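PDB 6N9J: clostripain-related protein from Bacteroides thetaiotaomicron, which is a secreted C11 (clostripain-family) cysteine protease that probably cleaves peptide bonds, captured here with a covalent peptide inhibitor. Local coordinates for residues A[89-94]-A[145-150]; A[290-294]-A[307-311]. The contacts are given in a common frame with arbitrary orientation. Residues are numbered along the deposited sequence.

Both contacts belong to the same clostripain-type chain but share no element. Their centres are about 33 Å apart and their nearest atoms about 20 Å. Contact 1 joins helix 86-99 to the segment 145-150, which begins on helix 140-146, beside the parallel strands of the large sheet. It is partly buried, and a salt bridge lies on its exposed side. Contact 2 pairs helices 290-297 and 301-314, neighbours in sequence. It is mostly buried, though its centre is about 21 Å from that of the chain, against about 17 Å for contact 1. No hydrogen bond crosses it. In contact 1 the backbones come close at A146 and A150; contact 2 fills a wider gap with methionine and tyrosine.

Contact 1: residues A[89-94]-A[145-150]; sequences MKNVFT and EALSVA
The apolar centre is F93, with M89 one turn earlier on the same helix. Residues 89-94 are regular alpha helix, with F93 N to M89 O at 2.9 Å. Residues 145-146 are helical. Residues 147-149 stay near helical angles, but hydrogen bonds here reach back three residues, such as V149 N to A146 O at 3.2 Å. A150 turns extended (-90/162). The backbones come close where A146 offers a small side chain: the CA atoms of K90 and A146 are 5.2 Å apart, and those of F93 and A150 are 6.0 Å apart. F93 (chi1 m) points its ring at the turn. F93 CD2 is 3.6 Å from A146 O, which lies at the ring edge, and 4.0 Å from A150 CB. F93 CE2 is 4.0 Å from L147 CD2. M89 (t, t, m) brings SD to 3.6 Å from A146 CB.

Further out, K90 (m, then t throughout) runs across the turn. Its CG is 3.7 Å from A146 CA, and its CE is 3.8 Å from V149 CG1. At the polar edge K90 NZ makes a salt bridge to E145 OE2, 2.7 Å. S148 OG donates a hydrogen bond to E145 O at 2.6 Å, and T94 OG1 to K90 O at 3.0 Å.

Both segments pack on the large mixed sheet, consistent with the caspase-like alpha/beta fold of clan CD peptidases. M89 and F93 touch strands 9-18 and 105-110, through Y16, L14 and F109. L147 reaches F109 too, while M138 of strand 136-138 meets M89 and A146.

Contact 2: residues A[290-294]-A[307-311]; sequences LMGLM and YKEMY
Helices 290-294 and 307-311 run antiparallel at 173°, and the axes of these short segments approach to 11.8 Å. The nearest CA pairs are M291 with Y311, 8.1 Å, and M294 with Y307, 8.7 Å. Long side chains fill the space between. M291 is the main bump: with chi1 t, chi2 p and chi3 p, it enters the hollow between Y307, K308 and Y311. Its CE sits over one face of the Y311 ring (chi1 t), 3.8 Å from the centroid, as a CH-pi contact. M291 CE is also 3.9 Å from K308 CG. The sulfur makes Met-aromatic contacts with both tyrosines: M291 SD is 5.0 Å from the Y311 centroid and 5.5 Å from that of Y307, at the latter's edge. Helices 290-297 and 301-314, linked by a short connection, form an antiparallel helical hairpin. Y307 (chi1 t) reaches back across the gap. Its OH is 3.6 Å from L290 CD2 and 3.5 Å from M294 CG. M294 (chi1 m, chi2 m) brings SD to 4.8 Å from the Y307 centroid. L290 CD2 meets the edge of Y311 at CE2, 3.9 Å. Y311 OH hydrogen-bonds E342 O, and helix 248-259 touches Y307 through L251, A254 and T255.

Contact 1: residues A[89-94]-A[145-150]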
loop_
_atom_site.group_PDB
_atom_site.type_symbol
_atom_site.label_atom_id
_atom_site.label_comp_id
_atom_site.label_asym_id
_atom_site.label_seq_id
_atom_site.Cartn_x
_atom_site.Cartn_y
_atom_site.Cartn_z
ATOM N N MET A 89 -0.833 -17.209 -4.116
ATOM C CA MET A 89 0.086 -16.254 -3.502
ATOM C C MET A 89 1.024 -16.935 -2.527
ATOM O O MET A 89 2.194 -16.595 -2.453
ATOM C CB MET A 89 -0.685 -15.140 -2.768
ATOM C CG MET A 89 0.216 -14.164 -2.003
ATOM S SD MET A 89 -0.615 -12.762 -1.189
ATOM C CE MET A 89 -1.164 -11.848 -2.617
ATOM N N LYS A 90 0.485 -17.879 -1.766
ATOM C CA LYS A 90 1.282 -18.694 -0.865
ATOM C C LYS A 90 2.365 -19.459 -1.626
ATOM O O LYS A 90 3.526 -19.476 -1.212
ATOM C CB LYS A 90 0.388 -19.668 -0.095
ATOM C CG LYS A 90 -0.364 -19.040 1.075
ATOM C CD LYS A 90 -1.215 -20.079 1.777
ATOM C CE LYS A 90 -1.637 -19.608 3.149
ATOM N NZ LYS A 90 -2.267 -20.735 3.897
ATOM N N ASN A 91 1.990 -20.074 -2.742
ATOM C CA ASN A 91 2.958 -20.819 -3.548
ATOM C C ASN A 91 4.058 -19.901 -4.086
ATOM O O ASN A 91 5.248 -20.249 -4.053
ATOM C CB ASN A 91 2.255 -21.545 -4.699
ATOM C CG ASN A 91 3.224 -22.346 -5.576
ATOM O OD1 ASN A 91 3.601 -21.905 -6.664
ATOM N ND2 ASN A 91 3.621 -23.527 -5.106
ATOM N N VAL A 92 3.662 -18.723 -4.567
ATOM C CA VAL A 92 4.638 -17.746 -5.034
ATOM C C VAL A 92 5.604 -17.383 -3.914
ATOM O O VAL A 92 6.816 -17.382 -4.120
ATOM C CB VAL A 92 3.965 -16.463 -5.551
ATOM C CG1 VAL A 92 5.017 -15.405 -5.876
ATOM C CG2 VAL A 92 3.104 -16.769 -6.762
ATOM N N PHE A 93 5.057 -17.069 -2.738
ATOM C CA PHE A 93 5.856 -16.718 -1.560
ATOM C C PHE A 93 6.840 -17.812 -1.177
ATOM O O PHE A 93 8.016 -17.557 -0.980
ATOM C CB PHE A 93 4.962 -16.457 -0.343
ATOM C CG PHE A 93 4.234 -15.136 -0.372
ATOM C CD1 PHE A 93 4.584 -14.145 -1.268
ATOM C CD2 PHE A 93 3.205 -14.885 0.529
ATOM C CE1 PHE A 93 3.914 -12.933 -1.283
ATOM C CE2 PHE A 93 2.523 -13.673 0.514
ATOM C CZ PHE A 93 2.889 -12.695 -0.393
ATOM N N THR A 94 6.322 -19.024 -1.026
ATOM C CA THR A 94 7.098 -20.160 -0.569
ATOM C C THR A 94 8.293 -20.394 -1.484
ATOM O O THR A 94 9.409 -20.593 -1.019
ATOM C CB THR A 94 6.229 -21.423 -0.500
ATOM O OG1 THR A 94 5.218 -21.239 0.499
ATOM C CG2 THR A 94 7.065 -22.636 -0.140
ATOM N N GLU A 145 -3.512 -14.265 5.832
ATOM C CA GLU A 145 -3.290 -15.705 5.850
ATOM C C GLU A 145 -2.174 -16.096 4.883
ATOM O O GLU A 145 -1.351 -16.961 5.192
ATOM C CB GLU A 145 -4.583 -16.458 5.510
ATOM C CG GLU A 145 -4.406 -17.963 5.272
ATOM C CD GLU A 145 -3.768 -18.686 6.456
ATOM O OE1 GLU A 145 -3.950 -18.223 7.604
ATOM O OE2 GLU A 145 -3.078 -19.715 6.242
ATOM N N ALA A 146 -2.138 -15.465 3.714
ATOM C CA ALA A 146 -1.081 -15.778 2.751
ATOM C C ALA A 146 0.255 -15.350 3.337
ATOM O O ALA A 146 1.214 -16.109 3.331
ATOM C CB ALA A 146 -1.333 -15.103 1.416
ATOM N N LEU A 147 0.290 -14.145 3.895
ATOM C CA LEU A 147 1.486 -13.623 4.537
ATOM C C LEU A 147 2.010 -14.519 5.673
ATOM O O LEU A 147 3.155 -14.372 6.102
ATOM C CB LEU A 147 1.212 -12.216 5.067
ATOM C CG LEU A 147 1.179 -11.103 4.025
ATOM C CD1 LEU A 147 0.683 -9.823 4.684
ATOM C CD2 LEU A 147 2.545 -10.877 3.437
ATOM N N SER A 148 1.183 -15.454 6.142
ATOM C CA SER A 148 1.545 -16.284 7.287
ATOM C C SER A 148 2.622 -17.317 6.948
ATOM O O SER A 148 3.310 -17.798 7.840
ATOM C CB SER A 148 0.311 -17.000 7.854
ATOM O OG SER A 148 0.003 -18.174 7.114
ATOM N N VAL A 149 2.747 -17.671 5.671
ATOM C CA VAL A 149 3.760 -18.626 5.225
ATOM C C VAL A 149 5.017 -17.895 4.773
ATOM O O VAL A 149 6.013 -18.515 4.422
ATOM C CB VAL A 149 3.269 -19.509 4.052
ATOM C CG1 VAL A 149 1.932 -20.167 4.383
ATOM C CG2 VAL A 149 3.173 -18.693 2.775
ATOM N N ALA A 150 4.942 -16.569 4.768
ATOM C CA ALA A 150 6.051 -15.728 4.350
ATOM C C ALA A 150 6.939 -15.396 5.546
ATOM O O ALA A 150 6.515 -15.532 6.694
ATOM C CB ALA A 150 5.523 -14.446 3.700
#

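Contact 2: residues A[290-294]-A[307-311]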
loop_
_atom_site.group_PDB
_atom_site.type_symbol
_atom_site.label_atom_id
_atom_site.label_comp_id
_atom_site.label_asym_id
_atom_site.label_seq_id
_atom_site.Cartn_x
_atom_site.Cartn_y
_atom_site.Cartn_z
ATOM N N LEU A 290 -7.771 10.058 9.926
ATOM C CA LEU A 290 -7.885 9.561 11.296
ATOM C C LEU A 290 -7.647 10.638 12.359
ATOM O O LEU A 290 -8.385 10.702 13.345
ATOM C CB LEU A 290 -6.916 8.394 11.518
ATOM C CG LEU A 290 -6.877 7.825 12.939
ATOM C CD1 LEU A 290 -8.198 7.161 13.294
ATOM C CD2 LEU A 290 -5.740 6.853 13.095
ATOM N N MET A 291 -6.627 11.477 12.173
ATOM C CA MET A 291 -6.380 12.553 13.138
ATOM C C MET A 291 -7.527 13.558 13.120
ATOM O O MET A 291 -7.919 14.081 14.165
ATOM C CB MET A 291 -5.049 13.270 12.863
ATOM C CG MET A 291 -4.774 14.452 13.836
ATOM S SD MET A 291 -4.635 13.990 15.581
ATOM C CE MET A 291 -2.931 13.455 15.661
ATOM N N GLY A 292 -8.053 13.819 11.923
ATOM C CA GLY A 292 -9.163 14.738 11.743
ATOM C C GLY A 292 -10.382 14.227 12.469
ATOM O O GLY A 292 -11.105 14.995 13.105
ATOM N N LEU A 293 -10.590 12.919 12.422
ATOM C CA LEU A 293 -11.683 12.313 13.180
ATOM C C LEU A 293 -11.526 12.513 14.695
ATOM O O LEU A 293 -12.479 12.896 15.374
ATOM C CB LEU A 293 -11.799 10.820 12.870
ATOM C CG LEU A 293 -12.864 10.056 13.667
ATOM C CD1 LEU A 293 -14.226 10.668 13.461
ATOM C CD2 LEU A 293 -12.897 8.578 13.309
ATOM N N MET A 294 -10.330 12.250 15.219
ATOM C CA MET A 294 -10.102 12.270 16.665
ATOM C C MET A 294 -10.140 13.687 17.234
ATOM O O MET A 294 -10.548 13.900 18.379
ATOM C CB MET A 294 -8.767 11.594 16.990
ATOM C CG MET A 294 -8.718 10.115 16.586
ATOM S SD MET A 294 -9.885 9.089 17.512
ATOM C CE MET A 294 -10.965 8.589 16.225
ATOM N N TYR A 307 -2.843 11.283 22.937
ATOM C CA TYR A 307 -3.153 10.605 21.689
ATOM C C TYR A 307 -2.258 11.104 20.563
ATOM O O TYR A 307 -1.758 10.313 19.771
ATOM C CB TYR A 307 -4.626 10.793 21.303
ATOM C CG TYR A 307 -4.949 10.153 19.978
ATOM C CD1 TYR A 307 -5.274 8.806 19.904
ATOM C CD2 TYR A 307 -4.900 10.884 18.795
ATOM C CE1 TYR A 307 -5.548 8.209 18.697
ATOM C CE2 TYR A 307 -5.168 10.291 17.579
ATOM C CZ TYR A 307 -5.496 8.955 17.539
ATOM O OH TYR A 307 -5.760 8.348 16.335
ATOM N N LYS A 308 -2.064 12.418 20.489
ATOM C CA LYS A 308 -1.233 12.986 19.431
ATOM C C LYS A 308 0.201 12.465 19.518
ATOM O O LYS A 308 0.832 12.223 18.492
ATOM C CB LYS A 308 -1.246 14.512 19.489
ATOM C CG LYS A 308 -2.612 15.115 19.156
ATOM C CD LYS A 308 -2.510 16.584 18.783
ATOM C CE LYS A 308 -1.984 17.421 19.936
ATOM N NZ LYS A 308 -1.767 18.846 19.538
ATOM N N GLU A 309 0.705 12.292 20.738
ATOM C CA GLU A 309 2.046 11.736 20.931
ATOM C C GLU A 309 2.131 10.313 20.395
ATOM O O GLU A 309 3.067 9.979 19.687
ATOM C CB GLU A 309 2.447 11.748 22.407
ATOM C CG GLU A 309 2.326 13.099 23.102
ATOM C CD GLU A 309 3.419 14.076 22.707
ATOM O OE1 GLU A 309 4.138 13.805 21.717
ATOM O OE2 GLU A 309 3.563 15.113 23.400
ATOM N N MET A 310 1.151 9.483 20.748
ATOM C CA MET A 310 1.119 8.103 20.294
ATOM C C MET A 310 0.931 8.056 18.792
ATOM O O MET A 310 1.444 7.166 18.121
ATOM C CB MET A 310 -0.001 7.325 20.988
ATOM C CG MET A 310 0.168 7.198 22.488
ATOM S SD MET A 310 1.690 6.390 23.045
ATOM C CE MET A 310 2.666 7.816 23.468
ATOM N N TYR A 311 0.177 9.018 18.273
ATOM C CA TYR A 311 -0.006 9.140 16.830
ATOM C C TYR A 311 1.313 9.470 16.143
ATOM O O TYR A 311 1.634 8.913 15.101
ATOM C CB TYR A 311 -1.035 10.219 16.515
ATOM C CG TYR A 311 -1.477 10.256 15.076
ATOM C CD1 TYR A 311 -0.725 10.916 14.116
ATOM C CD2 TYR A 311 -2.652 9.638 14.676
ATOM C CE1 TYR A 311 -1.131 10.962 12.801
ATOM C CE2 TYR A 311 -3.065 9.674 13.364
ATOM C CZ TYR A 311 -2.302 10.340 12.430
ATOM O OH TYR A 311 -2.704 10.383 11.114
#